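DELTA1-pyrroline-2-carboxylate reductase (Thermococcus litoralis DSM 5473, PDB 6T3E) probably catalyses the reduction of delta1-pyrroline-2-carboxylate to L-proline using NADH, in L-hydroxyproline metabolism. Local coordinates at residues 93-98 and 246-251; 278-283 and 287-292; 31-36 and 128-133; 168-173 and 217-222. One frame throughout, in Å; residues are numbered along the deposited sequence.

Interaction 1. Residues 93-98 and 246-251; sequences VSLYPE and GWVGRD. With NAI (1,4-dihydronicotinamide adenine dinucleotide), chain F; PRO (proline), chain E.
L95 meets the indole of W247 with a single methyl: L95 CD2 approaches W247 CE3 obliquely, 3.6 Å away. With CG anti to the backbone N (chi1 171°), the isobutyl branch leaves the end of strand 87-95 in the direction of the 246-251 loop, and L95 CD2 also stands 4.4 Å from CG1 of V248. V248 CG1 meets P97 CG as well, 3.9 Å away. No hydrogen bond joins the two segments directly. The backbone N of W247 donates to O3D of the nicotinamide ribose (3.0 Å, 167° at the hydrogen), while O2D of the same ribose donates to the W247 carbonyl O at 2.6 Å, so one residue's backbone holds both hydroxyls. NE1 of W247 is hydrogen-bonded to the E276 carbonyl O, a bond that should limit turning of the ring, and G249 N lies 3.2 Å above the W247 ring, over its centre. W247 CE3 lies 3.5 Å from CD of the bound proline, and from the strand V93 CG2 reaches proline CB at the same distance of 3.5 Å. The arrangement is an active-site cleft, with the mixed sheet on one side and a loop of the dinucleotide-binding domain on the other.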
loop_
_atom_site.group_PDB
_atom_site.type_symbol
_atom_site.label_atom_id
_atom_site.label_comp_id
_atom_site.label_asym_id
_atom_site.label_seq_id
_atom_site.Cartn_x
_atom_site.Cartn_y
_atom_site.Cartn_z
ATOM N N VAL B 93 -4.401 5.824 4.586
ATOM C CA VAL B 93 -4.757 6.980 5.398
ATOM C C VAL B 93 -4.079 8.225 4.838
ATOM O O VAL B 93 -2.916 8.188 4.416
ATOM C CB VAL B 93 -4.376 6.775 6.878
ATOM C CG1 VAL B 93 -2.894 6.517 7.015
ATOM C CG2 VAL B 93 -4.757 7.996 7.686
ATOM N N SER B 94 -4.792 9.346 4.896
ATOM C CA SER B 94 -4.327 10.599 4.328
ATOM C C SER B 94 -4.382 11.693 5.380
ATOM O O SER B 94 -5.213 11.665 6.295
ATOM C CB SER B 94 -5.156 11.010 3.113
ATOM O OG SER B 94 -6.510 11.183 3.481
ATOM N N LEU B 95 -3.459 12.644 5.248
ATOM C CA LEU B 95 -3.343 13.794 6.140
ATOM C C LEU B 95 -3.377 15.069 5.307
ATOM O O LEU B 95 -2.437 15.342 4.556
ATOM C CB LEU B 95 -2.051 13.711 6.944
ATOM C CG LEU B 95 -1.718 14.950 7.761
ATOM C CD1 LEU B 95 -2.860 15.220 8.701
ATOM C CD2 LEU B 95 -0.419 14.769 8.534
ATOM N N TYR B 96 -4.456 15.842 5.418
ATOM C CA TYR B 96 -4.549 17.154 4.763
ATOM C C TYR B 96 -4.849 18.196 5.828
ATOM O O TYR B 96 -6.024 18.417 6.163
ATOM C CB TYR B 96 -5.626 17.163 3.676
ATOM C CG TYR B 96 -5.198 16.468 2.389
ATOM C CD1 TYR B 96 -4.789 15.125 2.391
ATOM C CD2 TYR B 96 -5.224 17.140 1.173
ATOM C CE1 TYR B 96 -4.401 14.489 1.230
ATOM C CE2 TYR B 96 -4.837 16.512 -0.001
ATOM C CZ TYR B 96 -4.420 15.184 0.034
ATOM O OH TYR B 96 -4.043 14.551 -1.140
ATOM N N PRO B 97 -3.832 18.901 6.339
ATOM C CA PRO B 97 -4.042 19.788 7.502
ATOM C C PRO B 97 -5.041 20.913 7.276
ATOM O O PRO B 97 -5.566 21.455 8.258
ATOM C CB PRO B 97 -2.640 20.348 7.767
ATOM C CG PRO B 97 -1.707 19.397 7.101
ATOM C CD PRO B 97 -2.428 18.891 5.897
ATOM N N GLU B 98 -5.299 21.297 6.029
ATOM C CA GLU B 98 -6.282 22.325 5.707
ATOM C C GLU B 98 -7.667 21.752 5.421
ATOM O O GLU B 98 -8.559 22.500 5.007
ATOM C CB GLU B 98 -5.816 23.147 4.504
ATOM C CG GLU B 98 -4.552 23.939 4.747
ATOM C CD GLU B 98 -4.716 24.957 5.867
ATOM O OE1 GLU B 98 -5.469 25.948 5.675
ATOM O OE2 GLU B 98 -4.104 24.757 6.944
ATOM N N GLY B 246 1.521 13.828 17.120
ATOM C CA GLY B 246 1.447 14.677 15.951
ATOM C C GLY B 246 2.494 14.293 14.927
ATOM O O GLY B 246 3.559 13.763 15.257
ATOM N N TRP B 247 2.149 14.516 13.660
ATOM C CA TRP B 247 3.060 14.269 12.554
ATOM C C TRP B 247 2.570 15.061 11.351
ATOM O O TRP B 247 1.409 14.923 10.963
ATOM C CB TRP B 247 3.132 12.773 12.225
ATOM C CG TRP B 247 4.005 12.503 11.054
ATOM C CD1 TRP B 247 5.351 12.269 11.070
ATOM C CD2 TRP B 247 3.606 12.466 9.683
ATOM N NE1 TRP B 247 5.816 12.079 9.789
ATOM C CE2 TRP B 247 4.764 12.193 8.918
ATOM C CE3 TRP B 247 2.384 12.633 9.027
ATOM C CZ2 TRP B 247 4.735 12.082 7.529
ATOM C CZ3 TRP B 247 2.354 12.527 7.657
ATOM C CH2 TRP B 247 3.528 12.258 6.916
ATOM N N VAL B 248 3.440 15.902 10.780
ATOM C CA VAL B 248 3.140 16.575 9.514
ATOM C C VAL B 248 4.375 16.503 8.618
ATOM O O VAL B 248 4.701 17.459 7.908
ATOM C CB VAL B 248 2.680 18.038 9.702
ATOM C CG1 VAL B 248 1.889 18.524 8.479
ATOM C CG2 VAL B 248 1.849 18.220 10.970
ATOM N N GLY B 249 5.066 15.371 8.632
ATOM C CA GLY B 249 6.246 15.181 7.814
ATOM C C GLY B 249 7.516 15.147 8.645
ATOM O O GLY B 249 7.509 15.284 9.871
ATOM N N ARG B 250 8.624 14.933 7.942
ATOM C CA ARG B 250 9.917 14.914 8.604
ATOM C C ARG B 250 10.474 16.307 8.888
ATOM O O ARG B 250 11.477 16.418 9.601
ATOM C CB ARG B 250 10.921 14.151 7.750
ATOM C CG ARG B 250 10.392 12.902 7.114
ATOM C CD ARG B 250 11.363 12.421 6.039
ATOM N NE ARG B 250 12.726 12.916 6.259
ATOM C CZ ARG B 250 13.706 12.247 6.871
ATOM N NH1 ARG B 250 13.496 11.018 7.346
ATOM N NH2 ARG B 250 14.906 12.815 7.009
ATOM N N ASP B 251 9.869 17.369 8.358
ATOM C CA ASP B 251 10.334 18.719 8.656
ATOM C C ASP B 251 9.596 19.362 9.812
ATOM O O ASP B 251 9.964 20.471 10.215
ATOM C CB ASP B 251 10.184 19.641 7.449
ATOM C CG ASP B 251 10.880 19.117 6.231
ATOM O OD1 ASP B 251 10.387 19.400 5.117
ATOM O OD2 ASP B 251 11.910 18.420 6.386
HETATM P PA NAI F . -7.235 17.589 13.725
HETATM O O1A NAI F . -7.045 18.619 12.641
HETATM O O2A NAI F . -8.672 17.106 13.732
HETATM O O5B NAI F . -6.780 18.142 15.207
HETATM C C5B NAI F . -5.550 18.858 15.214
HETATM C C4B NAI F . -5.602 19.950 16.370
HETATM O O4B NAI F . -4.440 20.491 16.531
HETATM C C3B NAI F . -6.552 21.094 15.944
HETATM O O3B NAI F . -7.538 21.207 16.867
HETATM C C2B NAI F . -5.635 22.333 15.891
HETATM O O2B NAI F . -6.410 23.590 16.219
HETATM C C1B NAI F . -4.736 22.062 16.794
HETATM N N9A NAI F . -3.531 22.826 16.621
HETATM C C8A NAI F . -2.883 22.913 15.456
HETATM N N7A NAI F . -1.822 23.690 15.644
HETATM C C5A NAI F . -1.812 24.084 16.929
HETATM C C6A NAI F . -0.934 24.885 17.617
HETATM N N6A NAI F . 0.270 25.589 17.217
HETATM N N1A NAI F . -1.133 25.141 18.909
HETATM C C2A NAI F . -2.201 24.590 19.536
HETATM N N3A NAI F . -3.066 23.796 18.856
HETATM C C4A NAI F . -2.860 23.553 17.537
HETATM O O3 NAI F . -6.197 16.343 13.349
HETATM P PN NAI F . -6.006 14.991 14.303
HETATM O O1N NAI F . -6.777 13.899 13.588
HETATM O O2N NAI F . -6.491 15.235 15.705
HETATM O O5D NAI F . -4.429 14.609 14.363
HETATM C C5D NAI F . -3.660 15.231 15.326
HETATM C C4D NAI F . -2.170 14.900 15.046
HETATM O O4D NAI F . -1.910 13.622 15.242
HETATM C C3D NAI F . -1.844 15.172 13.570
HETATM O O3D NAI F . -0.595 15.756 13.489
HETATM C C2D NAI F . -1.781 13.782 12.920
HETATM O O2D NAI F . -0.905 13.867 11.670
HETATM C C1D NAI F . -1.268 13.051 13.875
HETATM N N1N NAI F . -1.665 11.642 13.724
HETATM C C2N NAI F . -0.721 10.569 13.974
HETATM C C3N NAI F . -1.242 9.137 14.283
HETATM C C7N NAI F . -0.311 8.260 15.163
HETATM O O7N NAI F . 0.671 8.753 15.581
HETATM N N7N NAI F . -0.660 6.853 15.461
HETATM C C4N NAI F . -2.730 8.852 14.315
HETATM C C5N NAI F . -3.566 9.875 13.533
HETATM C C6N NAI F . -3.015 11.295 13.320
HETATM N N PRO E . -0.112 9.206 10.665
HETATM C CA PRO E . -1.428 8.644 10.984
HETATM C C PRO E . -1.497 7.120 10.940
HETATM O O PRO E . -0.486 6.407 11.022
HETATM C CB PRO E . -2.322 9.248 9.902
HETATM C CG PRO E . -1.717 10.593 9.639
HETATM C CD PRO E . -0.226 10.470 9.912
HETATM O OXT PRO E . -2.588 6.563 10.816
#

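Interaction 2. Residues 278-283 and 287-292; sequences GDIIIP and GVIDEG
I289 folds back on P283 just after helix 278-286 has ended in a Schellman motif. G287 is its C-prime residue, with a phi of 94° at which a CB would run into the carbonyl O of the residue before. The two bonds that define the motif run from V288 N to P283 O and from G287 N to M284 O. V288 N to P283 O is weak, 3.1 Å with 132° at the hydrogen; G287 N makes a further weak bond to P283 O at 3.3 Å. The turn brings I289 back alongside the last turns of the helix. Its CB points toward them, and CG1 lies between the backbone N and the carbonyl carbon (chi1 50°), which directs it onto the proline: I289 CG1 is 3.7 Å from P283 CB and 3.8 Å from P283 C. The extended chain then carries I289 CD1 past P283 CB, 3.9 Å away. I289 CD1 ends near the I280 carbonyl O, 4.2 Å away, with I280 CG2 at 4.4 Å. V260 and R261 of helix 257-262 also touch I289, so the side chain lies between two helices. An alanine here is likely to leave a gap beside P283 CB and let the loop shift against the helix end. Farther on, D290 turns away from the helix, and D290 OD1 accepts a weak hydrogen bond from G292 N at 3.1 Å, where a short 3-10 turn begins.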
loop_
_atom_site.group_PDB
_atom_site.type_symbol
_atom_site.label_atom_id
_atom_site.label_comp_id
_atom_site.label_asym_id
_atom_site.label_seq_id
_atom_site.Cartn_x
_atom_site.Cartn_y
_atom_site.Cartn_z
ATOM N N GLY B 278 9.825 14.450 12.605
ATOM C CA GLY B 278 10.679 15.599 12.822
ATOM C C GLY B 278 10.915 15.905 14.281
ATOM O O GLY B 278 11.954 16.488 14.621
ATOM N N ASP B 279 9.990 15.488 15.156
ATOM C CA ASP B 279 10.175 15.662 16.596
ATOM C C ASP B 279 11.470 15.020 17.080
ATOM O O ASP B 279 12.032 15.439 18.098
ATOM C CB ASP B 279 8.977 15.083 17.353
ATOM C CG ASP B 279 7.810 16.067 17.461
ATOM O OD1 ASP B 279 8.013 17.147 18.068
ATOM O OD2 ASP B 279 6.696 15.761 16.948
ATOM N N ILE B 280 11.953 14.005 16.375
ATOM C CA ILE B 280 13.181 13.316 16.731
ATOM C C ILE B 280 14.304 13.621 15.742
ATOM O O ILE B 280 15.444 13.846 16.152
ATOM C CB ILE B 280 12.924 11.794 16.838
ATOM C CG1 ILE B 280 11.729 11.517 17.765
ATOM C CG2 ILE B 280 14.160 11.055 17.316
ATOM C CD1 ILE B 280 11.880 12.073 19.170
ATOM N N ILE B 281 13.994 13.684 14.441
ATOM C CA ILE B 281 15.025 13.864 13.422
ATOM C C ILE B 281 15.712 15.217 13.578
ATOM O O ILE B 281 16.941 15.327 13.458
ATOM C CB ILE B 281 14.423 13.701 12.017
ATOM C CG1 ILE B 281 13.947 12.271 11.793
ATOM C CG2 ILE B 281 15.438 14.071 10.954
ATOM C CD1 ILE B 281 12.917 12.160 10.677
ATOM N N ILE B 282 14.938 16.266 13.840
ATOM C CA ILE B 282 15.494 17.611 13.941
ATOM C C ILE B 282 16.440 17.715 15.138
ATOM O O ILE B 282 17.570 18.196 14.966
ATOM C CB ILE B 282 14.381 18.678 14.001
ATOM C CG1 ILE B 282 13.706 18.841 12.633
ATOM C CG2 ILE B 282 14.937 20.010 14.480
ATOM C CD1 ILE B 282 12.423 19.629 12.669
ATOM N N PRO B 283 16.061 17.288 16.353
ATOM C CA PRO B 283 17.025 17.379 17.463
ATOM C C PRO B 283 18.288 16.573 17.238
ATOM O O PRO B 283 19.359 16.960 17.726
ATOM C CB PRO B 283 16.229 16.855 18.666
ATOM C CG PRO B 283 14.810 17.056 18.302
ATOM C CD PRO B 283 14.754 16.797 16.829
ATOM N N GLY B 287 22.387 17.858 16.885
ATOM C CA GLY B 287 23.391 17.276 17.754
ATOM C C GLY B 287 23.021 17.219 19.226
ATOM O O GLY B 287 23.868 16.832 20.044
ATOM N N VAL B 288 21.799 17.627 19.591
ATOM C CA VAL B 288 21.357 17.575 20.985
ATOM C C VAL B 288 21.188 16.136 21.451
ATOM O O VAL B 288 21.408 15.813 22.623
ATOM C CB VAL B 288 20.058 18.379 21.165
ATOM C CG1 VAL B 288 19.592 18.317 22.605
ATOM C CG2 VAL B 288 20.270 19.817 20.756
ATOM N N ILE B 289 20.758 15.256 20.556
ATOM C CA ILE B 289 20.592 13.849 20.879
ATOM C C ILE B 289 21.101 13.025 19.706
ATOM O O ILE B 289 21.323 13.537 18.606
ATOM C CB ILE B 289 19.122 13.507 21.202
ATOM C CG1 ILE B 289 18.192 14.042 20.112
ATOM C CG2 ILE B 289 18.729 14.074 22.558
ATOM C CD1 ILE B 289 16.850 13.314 20.047
ATOM N N ASP B 290 21.335 11.742 19.968
ATOM C CA ASP B 290 21.726 10.792 18.938
ATOM C C ASP B 290 20.778 9.603 18.998
ATOM O O ASP B 290 19.839 9.575 19.799
ATOM C CB ASP B 290 23.193 10.357 19.092
ATOM C CG ASP B 290 23.480 9.695 20.433
ATOM O OD1 ASP B 290 22.517 9.327 21.140
ATOM O OD2 ASP B 290 24.676 9.554 20.783
ATOM N N GLU B 291 21.050 8.604 18.154
ATOM C CA GLU B 291 20.167 7.446 18.038
ATOM C C GLU B 291 20.061 6.672 19.346
ATOM O O GLU B 291 19.058 5.987 19.582
ATOM C CB GLU B 291 20.664 6.531 16.923
ATOM C CG GLU B 291 19.688 5.449 16.528
ATOM C CD GLU B 291 20.099 4.744 15.252
ATOM O OE1 GLU B 291 20.668 5.414 14.355
ATOM O OE2 GLU B 291 19.844 3.524 15.148
ATOM N N GLY B 292 21.091 6.745 20.189
ATOM C CA GLY B 292 21.105 6.071 21.477
ATOM C C GLY B 292 20.216 6.695 22.532
ATOM O O GLY B 292 19.989 6.063 23.569
#

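Interaction 3. Residues 31-36 and 128-133; sequences SDLEKL and TFITAM
E34 lays its aliphatic stem over one face of the F129 ring. E34 CG sits 3.7 Å from the F129 ring centroid and 24° off the normal, the geometry of a CH-pi contact, displaced toward the CE1-CZ rim; F129 CE1 is the ring atom nearest to E34 CG, at 3.4 Å. Beyond CG the chain is extended, which carries the carboxylate past the ring to a salt bridge between OE1 and R30. On the opposite face M133 CG stands 3.5 Å above the F129 plane, so the phenyl is sandwiched between a carbon of each helix. F129 reaches this slot because its CG is anti to the backbone N (chi1 167°), throwing the ring out toward helix 30-36. There L33 CB meets F129 CD2 at 3.7 Å, while the rest of the leucine turns aside: its CG is anti to the carbonyl carbon, and L33 CD1 crosses to I130 CD1 at 3.7 Å. Replacing F129 by an alanine would probably leave both the E34 stem and M133 CG without the surface they rest on and open a gap between the helices. The axes of segments 31-36 and 128-133 approach to 9.9 Å at their closest, inclined at 34°, both running broadly the same way. Helix 128-146 links the mixed sheet to the parallel sheet, and the pair belongs to the two-domain fold of the ornithine cyclodeaminase/mu-crystallin family.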
loop_
_atom_site.group_PDB
_atom_site.type_symbol
_atom_site.label_atom_id
_atom_site.label_comp_id
_atom_site.label_asym_id
_atom_site.label_seq_id
_atom_site.Cartn_x
_atom_site.Cartn_y
_atom_site.Cartn_z
ATOM N N SER B 31 -20.516 3.828 11.435
ATOM C CA SER B 31 -21.610 3.471 12.327
ATOM C C SER B 31 -21.509 2.012 12.746
ATOM O O SER B 31 -21.698 1.681 13.922
ATOM C CB SER B 31 -22.945 3.762 11.632
ATOM O OG SER B 31 -23.982 2.891 12.047
ATOM N N ASP B 32 -21.142 1.134 11.810
ATOM C CA ASP B 32 -20.942 -0.269 12.156
ATOM C C ASP B 32 -19.815 -0.432 13.176
ATOM O O ASP B 32 -19.981 -1.127 14.187
ATOM C CB ASP B 32 -20.654 -1.083 10.887
ATOM C CG ASP B 32 -21.861 -1.157 9.944
ATOM O OD1 ASP B 32 -22.980 -0.790 10.373
ATOM O OD2 ASP B 32 -21.689 -1.574 8.772
ATOM N N LEU B 33 -18.685 0.255 12.966
ATOM C CA LEU B 33 -17.516 0.032 13.816
ATOM C C LEU B 33 -17.706 0.598 15.220
ATOM O O LEU B 33 -17.263 -0.011 16.200
ATOM C CB LEU B 33 -16.264 0.649 13.180
ATOM C CG LEU B 33 -15.625 0.038 11.925
ATOM C CD1 LEU B 33 -15.260 -1.434 12.184
ATOM C CD2 LEU B 33 -16.446 0.198 10.652
ATOM N N GLU B 34 -18.350 1.758 15.346
ATOM C CA GLU B 34 -18.479 2.391 16.659
ATOM C C GLU B 34 -19.212 1.465 17.612
ATOM O O GLU B 34 -18.918 1.405 18.807
ATOM C CB GLU B 34 -19.222 3.724 16.533
ATOM C CG GLU B 34 -18.358 4.973 16.536
ATOM C CD GLU B 34 -19.156 6.220 16.186
ATOM O OE1 GLU B 34 -18.904 6.816 15.119
ATOM O OE2 GLU B 34 -20.043 6.592 16.980
ATOM N N LYS B 35 -20.148 0.715 17.056
ATOM C CA LYS B 35 -20.959 -0.265 17.755
ATOM C C LYS B 35 -20.119 -1.442 18.264
ATOM O O LYS B 35 -20.326 -1.918 19.384
ATOM C CB LYS B 35 -22.028 -0.658 16.742
ATOM C CG LYS B 35 -23.091 -1.663 16.979
ATOM C CD LYS B 35 -23.857 -1.692 15.631
ATOM C CE LYS B 35 -24.632 -0.392 15.480
ATOM N NZ LYS B 35 -23.921 0.830 14.889
ATOM N N LEU B 36 -19.157 -1.914 17.461
ATOM C CA LEU B 36 -18.431 -3.163 17.708
ATOM C C LEU B 36 -17.321 -3.052 18.754
ATOM O O LEU B 36 -17.085 -4.010 19.496
ATOM C CB LEU B 36 -17.843 -3.673 16.398
ATOM C CG LEU B 36 -18.876 -4.080 15.360
ATOM C CD1 LEU B 36 -18.184 -4.393 14.030
ATOM C CD2 LEU B 36 -19.691 -5.254 15.858
ATOM N N THR B 128 -11.217 5.652 9.410
ATOM C CA THR B 128 -11.025 6.895 10.152
ATOM C C THR B 128 -11.239 6.691 11.641
ATOM O O THR B 128 -10.435 7.142 12.463
ATOM C CB THR B 128 -11.974 7.976 9.635
ATOM O OG1 THR B 128 -11.878 8.070 8.210
ATOM C CG2 THR B 128 -11.612 9.300 10.240
ATOM N N PHE B 129 -12.320 6.006 12.009
ATOM C CA PHE B 129 -12.615 5.768 13.419
ATOM C C PHE B 129 -11.608 4.803 14.034
ATOM O O PHE B 129 -11.183 4.988 15.184
ATOM C CB PHE B 129 -14.050 5.255 13.539
ATOM C CG PHE B 129 -14.395 4.672 14.873
ATOM C CD1 PHE B 129 -14.654 5.490 15.961
ATOM C CD2 PHE B 129 -14.499 3.303 15.028
ATOM C CE1 PHE B 129 -14.997 4.949 17.184
ATOM C CE2 PHE B 129 -14.839 2.754 16.243
ATOM C CZ PHE B 129 -15.089 3.579 17.323
ATOM N N ILE B 130 -11.195 3.789 13.271
ATOM C CA ILE B 130 -10.223 2.821 13.762
ATOM C C ILE B 130 -8.865 3.475 13.936
ATOM O O ILE B 130 -8.107 3.130 14.852
ATOM C CB ILE B 130 -10.154 1.610 12.827
ATOM C CG1 ILE B 130 -11.294 0.657 13.160
ATOM C CG2 ILE B 130 -8.794 0.911 12.946
ATOM C CD1 ILE B 130 -11.836 -0.012 11.968
ATOM N N THR B 131 -8.518 4.405 13.046
ATOM C CA THR B 131 -7.254 5.110 13.196
ATOM C C THR B 131 -7.198 5.848 14.528
ATOM O O THR B 131 -6.238 5.699 15.293
ATOM C CB THR B 131 -7.080 6.108 12.050
ATOM O OG1 THR B 131 -7.026 5.416 10.796
ATOM C CG2 THR B 131 -5.805 6.945 12.243
ATOM N N ALA B 132 -8.266 6.567 14.864
ATOM C CA ALA B 132 -8.309 7.273 16.139
ATOM C C ALA B 132 -8.309 6.295 17.311
ATOM O O ALA B 132 -7.635 6.534 18.322
ATOM C CB ALA B 132 -9.530 8.191 16.180
ATOM N N MET B 133 -9.052 5.183 17.199
ATOM C CA MET B 133 -9.099 4.229 18.302
ATOM C C MET B 133 -7.737 3.581 18.524
ATOM O O MET B 133 -7.226 3.565 19.649
ATOM C CB MET B 133 -10.179 3.170 18.052
ATOM C CG MET B 133 -11.609 3.729 18.038
ATOM S SD MET B 133 -12.240 4.227 19.671
ATOM C CE MET B 133 -12.054 2.702 20.599
#

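Interaction 4. Residues 168-173 and 217-222; sequences WAVCEV and SDILIV
Apolar contact is all that joins V170 to I219 and I221, and the two methyls of the valine divide the work. V170 CG1, anti to the backbone N (chi1 171°), meets CD1 of I219 tip to tip at 3.7 Å. V170 CG2 lies 4.0 Å from CD1 of I221, the two side chains sliding past each other in opposite directions. Because the isoleucines are two residues apart on strand 219-222, both point to the same side of the sheet, and V170 on the helix can reach both. Helix 161-173 follows strand 153-157 and a turn whose sequence fits the GxGxxA pattern, consistent with a Rossmann-type nucleotide-binding domain, and packs on the parallel sheet in which strands 153-157 and 219-222 are neighbours. Hydrogen bonding stays within each layer. Within 168-173, E172 N donates to W168 O at 3.1 Å and V173 N to V170 O at 3.2 Å; in the sheet, I219 pairs through its backbone with I153 and G155, and L220 with H241. Ionic interactions gather just before the strand, where D218 OD1 forms salt bridges with R148 and R237, and OD2 accepts hydrogen bonds from the backbone N atoms of K152 and I153.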
loop_
_atom_site.group_PDB
_atom_site.type_symbol
_atom_site.label_atom_id
_atom_site.label_comp_id
_atom_site.label_asym_id
_atom_site.label_seq_id
_atom_site.Cartn_x
_atom_site.Cartn_y
_atom_site.Cartn_z
ATOM N N TRP B 168 -9.288 9.561 26.296
ATOM C CA TRP B 168 -10.092 8.389 26.649
ATOM C C TRP B 168 -9.208 7.207 27.034
ATOM O O TRP B 168 -9.421 6.572 28.070
ATOM C CB TRP B 168 -11.026 8.030 25.486
ATOM C CG TRP B 168 -11.938 6.851 25.723
ATOM C CD1 TRP B 168 -12.172 6.213 26.907
ATOM C CD2 TRP B 168 -12.742 6.181 24.743
ATOM N NE1 TRP B 168 -13.055 5.179 26.729
ATOM C CE2 TRP B 168 -13.428 5.137 25.412
ATOM C CE3 TRP B 168 -12.951 6.359 23.367
ATOM C CZ2 TRP B 168 -14.308 4.271 24.753
ATOM C CZ3 TRP B 168 -13.828 5.499 22.710
ATOM C CH2 TRP B 168 -14.496 4.465 23.409
ATOM N N ALA B 169 -8.187 6.915 26.230
ATOM C CA ALA B 169 -7.308 5.795 26.556
ATOM C C ALA B 169 -6.472 6.063 27.805
ATOM O O ALA B 169 -6.107 5.118 28.513
ATOM C CB ALA B 169 -6.411 5.470 25.369
ATOM N N VAL B 170 -6.112 7.325 28.067
ATOM C CA VAL B 170 -5.409 7.648 29.307
ATOM C C VAL B 170 -6.317 7.421 30.514
ATOM O O VAL B 170 -5.864 6.966 31.570
ATOM C CB VAL B 170 -4.856 9.089 29.257
ATOM C CG1 VAL B 170 -4.323 9.521 30.618
ATOM C CG2 VAL B 170 -3.756 9.191 28.226
ATOM N N CYS B 171 -7.613 7.722 30.372
ATOM C CA CYS B 171 -8.567 7.516 31.461
ATOM C C CYS B 171 -8.812 6.030 31.732
ATOM O O CYS B 171 -9.170 5.653 32.856
ATOM C CB CYS B 171 -9.894 8.203 31.132
ATOM S SG CYS B 171 -9.866 10.007 30.939
ATOM N N GLU B 172 -8.672 5.177 30.714
ATOM C CA GLU B 172 -8.851 3.744 30.931
ATOM C C GLU B 172 -7.687 3.143 31.702
ATOM O O GLU B 172 -7.830 2.064 32.282
ATOM C CB GLU B 172 -9.033 3.014 29.596
ATOM C CG GLU B 172 -10.411 3.207 28.956
ATOM C CD GLU B 172 -11.487 2.337 29.600
ATOM O OE1 GLU B 172 -11.122 1.367 30.301
ATOM O OE2 GLU B 172 -12.693 2.623 29.400
ATOM N N VAL B 173 -6.561 3.842 31.752
ATOM C CA VAL B 173 -5.329 3.307 32.304
ATOM C C VAL B 173 -4.927 3.980 33.618
ATOM O O VAL B 173 -4.191 3.368 34.407
ATOM C CB VAL B 173 -4.203 3.420 31.248
ATOM C CG1 VAL B 173 -2.819 3.528 31.854
ATOM C CG2 VAL B 173 -4.289 2.260 30.257
ATOM N N SER B 217 0.422 19.478 34.281
ATOM C CA SER B 217 0.111 18.125 33.841
ATOM C C SER B 217 0.867 17.069 34.638
ATOM O O SER B 217 2.065 17.206 34.901
ATOM C CB SER B 217 0.454 17.958 32.362
ATOM O OG SER B 217 -0.443 18.669 31.539
ATOM N N ASP B 218 0.162 15.995 34.990
ATOM C CA ASP B 218 0.823 14.751 35.362
ATOM C C ASP B 218 1.074 13.894 34.123
ATOM O O ASP B 218 2.119 13.242 34.019
ATOM C CB ASP B 218 -0.022 13.986 36.390
ATOM C CG ASP B 218 -0.075 14.676 37.759
ATOM O OD1 ASP B 218 0.961 15.218 38.217
ATOM O OD2 ASP B 218 -1.161 14.675 38.380
ATOM N N ILE B 219 0.135 13.926 33.167
ATOM C CA ILE B 219 0.266 13.318 31.846
ATOM C C ILE B 219 -0.094 14.372 30.808
ATOM O O ILE B 219 -1.142 15.014 30.908
ATOM C CB ILE B 219 -0.648 12.091 31.677
ATOM C CG1 ILE B 219 -0.230 10.971 32.625
ATOM C CG2 ILE B 219 -0.624 11.598 30.232
ATOM C CD1 ILE B 219 -1.204 9.821 32.654
ATOM N N LEU B 220 0.754 14.543 29.806
ATOM C CA LEU B 220 0.515 15.536 28.772
ATOM C C LEU B 220 0.220 14.843 27.453
ATOM O O LEU B 220 0.958 13.943 27.035
ATOM C CB LEU B 220 1.714 16.472 28.610
ATOM C CG LEU B 220 1.570 17.538 27.519
ATOM C CD1 LEU B 220 0.413 18.469 27.845
ATOM C CD2 LEU B 220 2.858 18.310 27.351
ATOM N N ILE B 221 -0.843 15.286 26.791
ATOM C CA ILE B 221 -1.251 14.765 25.494
ATOM C C ILE B 221 -1.032 15.880 24.478
ATOM O O ILE B 221 -1.591 16.973 24.622
ATOM C CB ILE B 221 -2.723 14.313 25.501
ATOM C CG1 ILE B 221 -2.922 13.055 26.349
ATOM C CG2 ILE B 221 -3.233 14.106 24.085
ATOM C CD1 ILE B 221 -4.349 12.897 26.855
ATOM N N VAL B 222 -0.219 15.606 23.460
ATOM C CA VAL B 222 0.032 16.533 22.365
ATOM C C VAL B 222 -0.418 15.841 21.079
ATOM O O VAL B 222 0.094 14.764 20.739
ATOM C CB VAL B 222 1.511 16.954 22.291
ATOM C CG1 VAL B 222 1.643 18.230 21.496
ATOM C CG2 VAL B 222 2.107 17.155 23.690
#

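Interaction 1 lies at the bound proline and nicotinamide, where NAI C4N is 3.6 Å from PRO CA, a separation consistent with hydride transfer. Interaction 2 touches it: R250 NH1 packs on I281 CD1 at 3.6 Å, although the two centres are 19 Å apart. Interaction 3 lies close to it, its nearest atoms about 5 Å from those of interaction 1, and its helix carries T131, which contacts both proline and cofactor. Interactions 3 and 4 join through M133 SD and W168 CZ3, 3.7 Å apart. Interaction 4 is nested in sequence within the loop closed by interaction 1, and the side chain of I221 lies about 9 Å from the cofactor. Interactions 2 and 3 are the farthest apart, with centres 34 Å distant.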